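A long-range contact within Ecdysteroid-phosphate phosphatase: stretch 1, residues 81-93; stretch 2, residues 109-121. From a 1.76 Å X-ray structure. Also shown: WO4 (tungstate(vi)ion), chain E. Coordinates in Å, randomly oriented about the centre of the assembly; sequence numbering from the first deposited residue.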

# COMPACT_ATOMS: atom_id res chain seq x y z
N SER A 81 -7.25 -4.87 22.19
CA SER A 81 -8.60 -4.98 21.64
C SER A 81 -9.22 -3.59 21.53
O SER A 81 -8.70 -2.64 22.11
CB SER A 81 -9.47 -5.87 22.53
OG SER A 81 -9.40 -5.40 23.87
N ILE A 82 -10.32 -3.48 20.77
CA ILE A 82 -11.09 -2.25 20.69
C ILE A 82 -12.58 -2.64 20.74
O ILE A 82 -13.01 -3.62 20.11
CB ILE A 82 -10.75 -1.37 19.43
CG1 ILE A 82 -9.41 -0.64 19.60
CG2 ILE A 82 -11.74 -0.25 19.22
CD1 ILE A 82 -8.24 -1.41 19.13
N LYS A 83 -13.35 -1.89 21.50
CA LYS A 83 -14.76 -2.21 21.60
C LYS A 83 -15.61 -1.11 21.02
O LYS A 83 -16.69 -1.37 20.47
CB LYS A 83 -15.11 -2.44 23.07
CG LYS A 83 -16.54 -2.90 23.32
CD LYS A 83 -16.64 -3.57 24.68
CE LYS A 83 -18.08 -4.00 24.99
NZ LYS A 83 -18.67 -4.81 23.89
N HIS A 84 -15.13 0.13 21.13
CA HIS A 84 -15.96 1.30 20.83
C HIS A 84 -15.28 2.11 19.73
O HIS A 84 -14.21 2.68 19.95
CB HIS A 84 -16.15 2.14 22.08
CG HIS A 84 -16.64 1.36 23.25
ND1 HIS A 84 -15.83 1.03 24.32
CD2 HIS A 84 -17.85 0.80 23.52
CE1 HIS A 84 -16.53 0.34 25.21
NE2 HIS A 84 -17.75 0.19 24.75
N VAL A 85 -15.92 2.13 18.56
CA VAL A 85 -15.34 2.71 17.34
C VAL A 85 -16.26 3.82 16.84
O VAL A 85 -17.45 3.58 16.55
CB VAL A 85 -15.12 1.63 16.25
CG1 VAL A 85 -14.57 2.25 14.97
CG2 VAL A 85 -14.19 0.53 16.75
N TYR A 86 -15.71 5.03 16.80
CA TYR A 86 -16.44 6.22 16.35
C TYR A 86 -15.73 6.79 15.12
O TYR A 86 -14.50 6.89 15.11
CB TYR A 86 -16.50 7.28 17.46
CG TYR A 86 -17.15 6.77 18.73
CD1 TYR A 86 -16.41 6.04 19.66
CD2 TYR A 86 -18.50 7.01 18.99
CE1 TYR A 86 -17.01 5.56 20.83
CE2 TYR A 86 -19.11 6.55 20.17
CZ TYR A 86 -18.35 5.82 21.08
OH TYR A 86 -18.92 5.33 22.23
N ALA A 87 -16.50 7.14 14.09
CA ALA A 87 -15.93 7.67 12.86
C ALA A 87 -16.65 8.93 12.42
O ALA A 87 -17.88 9.02 12.52
CB ALA A 87 -15.99 6.64 11.76
N SER A 88 -15.87 9.89 11.92
CA SER A 88 -16.44 11.05 11.25
C SER A 88 -17.32 10.54 10.11
O SER A 88 -17.06 9.48 9.58
CB SER A 88 -15.29 11.89 10.67
OG SER A 88 -15.76 12.75 9.67
N PRO A 89 -18.38 11.28 9.74
CA PRO A 89 -19.27 10.76 8.69
C PRO A 89 -18.70 10.84 7.26
O PRO A 89 -19.34 10.33 6.33
CB PRO A 89 -20.53 11.63 8.85
CG PRO A 89 -20.03 12.90 9.42
CD PRO A 89 -18.87 12.56 10.30
N ALA A 90 -17.52 11.46 7.08
CA ALA A 90 -16.82 11.48 5.78
C ALA A 90 -16.54 10.05 5.34
O ALA A 90 -16.08 9.22 6.16
CB ALA A 90 -15.50 12.26 5.88
N LEU A 91 -16.77 9.76 4.05
CA LEU A 91 -16.61 8.39 3.57
C LEU A 91 -15.21 7.86 3.82
O LEU A 91 -15.06 6.67 4.16
CB LEU A 91 -16.91 8.27 2.08
CG LEU A 91 -16.65 6.89 1.49
CD1 LEU A 91 -17.55 5.81 2.16
CD2 LEU A 91 -16.77 6.91 -0.07
N ARG A 92 -14.20 8.70 3.66
CA ARG A 92 -12.80 8.27 3.91
C ARG A 92 -12.58 7.79 5.35
O ARG A 92 -11.77 6.88 5.60
CB ARG A 92 -11.83 9.40 3.55
CG ARG A 92 -12.06 10.69 4.33
CD ARG A 92 -11.17 11.80 3.79
NE ARG A 92 -11.37 13.14 4.34
CZ ARG A 92 -12.29 14.02 3.93
NH1 ARG A 92 -13.20 13.71 3.00
NH2 ARG A 92 -12.32 15.23 4.49
N CYS A 93 -13.29 8.39 6.29
CA CYS A 93 -13.15 8.04 7.70
C CYS A 93 -13.88 6.73 8.02
O CYS A 93 -13.34 5.85 8.73
CB CYS A 93 -13.63 9.18 8.61
SG CYS A 93 -12.84 10.77 8.23
W WO4 E . -8.15 15.14 6.09
O1 WO4 E . -7.15 14.76 7.70
O2 WO4 E . -8.14 17.12 6.21
O3 WO4 E . -7.34 14.86 4.30
O4 WO4 E . -10.07 14.74 6.11
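Stretch 2 109-121: SVKIKVEPGLFEF

The contact between these two stretches is a short parallel β-pairing that passes, at its C-terminal end, into side-chain packing and a salt bridge beside a bound tungstate. It illustrates a general principle: neighbouring parallel strands are held by backbone hydrogen bonds, while the segments that follow them can bring side chains together, here Arg92 from a helix and Glu120 from a loop.

Strand 84-87 of stretch 1 lies beside the strand of stretch 2 that includes Lys113 and ends at Val114. Their N-to-C directions differ by 37°, with a signed crossing angle of -37°, and their axes approach to 4.6 Å. In the register, Tyr86 faces Lys113 with CA atoms 4.7 Å apart, and Ala87 faces Val114 with CA atoms 5.0 Å apart. As is usual for parallel pairing, one residue bonds to the residues on either side of its partner: Lys113, paired with Tyr86, donates from N to Val85 O at 2.9 Å and accepts at O from Ala87 N at 2.9 Å. The ladder then moves on by two residues, where Glu115 N donates to Ala87 O at 2.8 Å in an almost straight bond.

Before the ladder, the backbones stand farther apart, with 6.0 Å between Lys83 CA and Val110 CA, and a water fills part of the gap. It donates to Lys83 O (3.2 Å) and Lys111 O (2.7 Å) and accepts from Val85 N (2.9 Å) and Lys113 NZ (3.0 Å). Val110, in an extended conformation, points toward stretch 1 and sets its CG1 3.9 Å from Val85 CG2.

Side chains alternate between the faces of the sheet. Tyr86 and Lys113 share one face, where Tyr86 CE2 lies 3.7 Å from Lys113 CD. On the other, Ala87 CB packs 3.8 Å from Ile112 CG2.

Beyond the strand, stretch 2 turns through a 3-10 segment, residues 116-118, which brings Leu118 back over stretch 1; its CD1 reaches 3.7 Å from Tyr86 CB. Pro89 is enclosed by several neighbours, with its CB 3.6 Å from Val114 CG1 and its CD 3.9 Å from Phe119 CB. The edge of the Phe119 ring meets Ala90, whose CB is 4.1 Å from Phe119 CE1.

The last contact is ionic. Arg92, in the first turn of the helix, extends its guanidinium so that NH2 forms a salt bridge with Glu120 OE1 at 3.3 Å. A second water joins Arg92 NH2 (2.9 Å) to Glu120 OE2 (2.5 Å). The same guanidinium donates to tungstate O4 from Arg92 NE at 2.7 Å and Arg92 NH2 at 2.8 Å, as suits an oxyanion bound in a phosphatase.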

# COMPACT_ATOMS: atom_id res chain seq x y z
N SER A 109 -19.61 -7.95 15.95
CA SER A 109 -20.42 -7.16 16.88
C SER A 109 -19.83 -5.78 17.14
O SER A 109 -20.50 -4.91 17.71
CB SER A 109 -20.57 -7.90 18.20
OG SER A 109 -19.32 -7.98 18.85
N VAL A 110 -18.56 -5.58 16.76
CA VAL A 110 -17.89 -4.28 16.92
C VAL A 110 -18.21 -3.42 15.71
O VAL A 110 -17.66 -3.61 14.63
CB VAL A 110 -16.35 -4.42 17.11
CG1 VAL A 110 -15.71 -3.04 17.32
CG2 VAL A 110 -16.04 -5.35 18.30
N LYS A 111 -19.12 -2.47 15.93
CA LYS A 111 -19.74 -1.70 14.85
C LYS A 111 -19.15 -0.31 14.78
O LYS A 111 -18.71 0.25 15.79
CB LYS A 111 -21.25 -1.58 15.10
CG LYS A 111 -22.01 -2.90 15.19
CD LYS A 111 -22.30 -3.47 13.82
CE LYS A 111 -23.26 -4.62 13.91
NZ LYS A 111 -23.15 -5.48 12.69
N ILE A 112 -19.17 0.26 13.58
CA ILE A 112 -18.72 1.63 13.37
C ILE A 112 -19.86 2.60 13.69
O ILE A 112 -20.92 2.56 13.05
CB ILE A 112 -18.25 1.87 11.93
CG1 ILE A 112 -17.12 0.90 11.57
CG2 ILE A 112 -17.77 3.32 11.75
CD1 ILE A 112 -16.90 0.75 10.10
N LYS A 113 -19.63 3.46 14.68
CA LYS A 113 -20.60 4.46 15.09
C LYS A 113 -20.28 5.78 14.40
O LYS A 113 -19.28 6.42 14.72
CB LYS A 113 -20.55 4.64 16.61
CG LYS A 113 -20.91 3.36 17.40
CD LYS A 113 -20.90 3.60 18.90
CE LYS A 113 -20.40 2.38 19.68
NZ LYS A 113 -21.02 1.10 19.21
N VAL A 114 -21.14 6.18 13.46
CA VAL A 114 -20.89 7.37 12.64
C VAL A 114 -21.34 8.58 13.45
O VAL A 114 -22.53 8.72 13.78
CB VAL A 114 -21.59 7.26 11.26
CG1 VAL A 114 -21.57 8.60 10.50
CG2 VAL A 114 -20.94 6.16 10.42
N GLU A 115 -20.37 9.42 13.78
CA GLU A 115 -20.55 10.53 14.70
C GLU A 115 -20.22 11.85 14.00
O GLU A 115 -19.05 12.15 13.77
CB GLU A 115 -19.63 10.33 15.90
CG GLU A 115 -19.72 11.45 16.92
CD GLU A 115 -21.17 11.79 17.26
OE1 GLU A 115 -21.89 10.91 17.80
OE2 GLU A 115 -21.58 12.94 16.96
N PRO A 116 -21.24 12.62 13.62
CA PRO A 116 -20.98 13.93 13.00
C PRO A 116 -20.19 14.90 13.90
O PRO A 116 -19.56 15.84 13.41
CB PRO A 116 -22.39 14.46 12.69
CG PRO A 116 -23.23 13.20 12.60
CD PRO A 116 -22.69 12.31 13.66
N GLY A 117 -20.17 14.64 15.21
CA GLY A 117 -19.36 15.44 16.12
C GLY A 117 -17.90 15.43 15.69
O GLY A 117 -17.18 16.40 15.93
N LEU A 118 -17.48 14.35 15.04
CA LEU A 118 -16.09 14.17 14.62
C LEU A 118 -15.75 14.80 13.27
O LEU A 118 -14.58 14.80 12.86
CB LEU A 118 -15.75 12.66 14.61
CG LEU A 118 -15.84 11.92 15.96
CD1 LEU A 118 -15.51 10.46 15.75
CD2 LEU A 118 -14.93 12.55 17.02
N PHE A 119 -16.75 15.36 12.57
CA PHE A 119 -16.47 15.94 11.25
C PHE A 119 -15.50 17.14 11.33
O PHE A 119 -15.47 17.87 12.33
CB PHE A 119 -17.76 16.28 10.47
CG PHE A 119 -17.52 16.65 9.02
CD1 PHE A 119 -17.04 15.70 8.13
CD2 PHE A 119 -17.78 17.94 8.57
CE1 PHE A 119 -16.81 16.04 6.79
CE2 PHE A 119 -17.57 18.30 7.23
CZ PHE A 119 -17.08 17.34 6.34
N GLU A 120 -14.70 17.32 10.27
CA GLU A 120 -13.71 18.38 10.18
C GLU A 120 -14.36 19.76 10.30
O GLU A 120 -15.58 19.90 10.23
CB GLU A 120 -12.97 18.27 8.84
CG GLU A 120 -13.82 18.67 7.64
CD GLU A 120 -13.08 18.50 6.31
OE1 GLU A 120 -11.94 17.97 6.33
OE2 GLU A 120 -13.65 18.93 5.26
N PHE A 121 -13.53 20.78 10.49
CA PHE A 121 -13.97 22.17 10.59
C PHE A 121 -14.62 22.61 9.28
O PHE A 121 -14.04 22.48 8.20
CB PHE A 121 -12.74 23.02 10.95
CG PHE A 121 -13.00 24.51 11.03
CD1 PHE A 121 -14.22 25.02 11.45
CD2 PHE A 121 -11.96 25.39 10.74
CE1 PHE A 121 -14.42 26.39 11.53
CE2 PHE A 121 -12.15 26.75 10.81
CZ PHE A 121 -13.38 27.25 11.22
O HOH W 1 -18.23 0.44 18.40
O HOH W 2 -14.04 17.28 3.44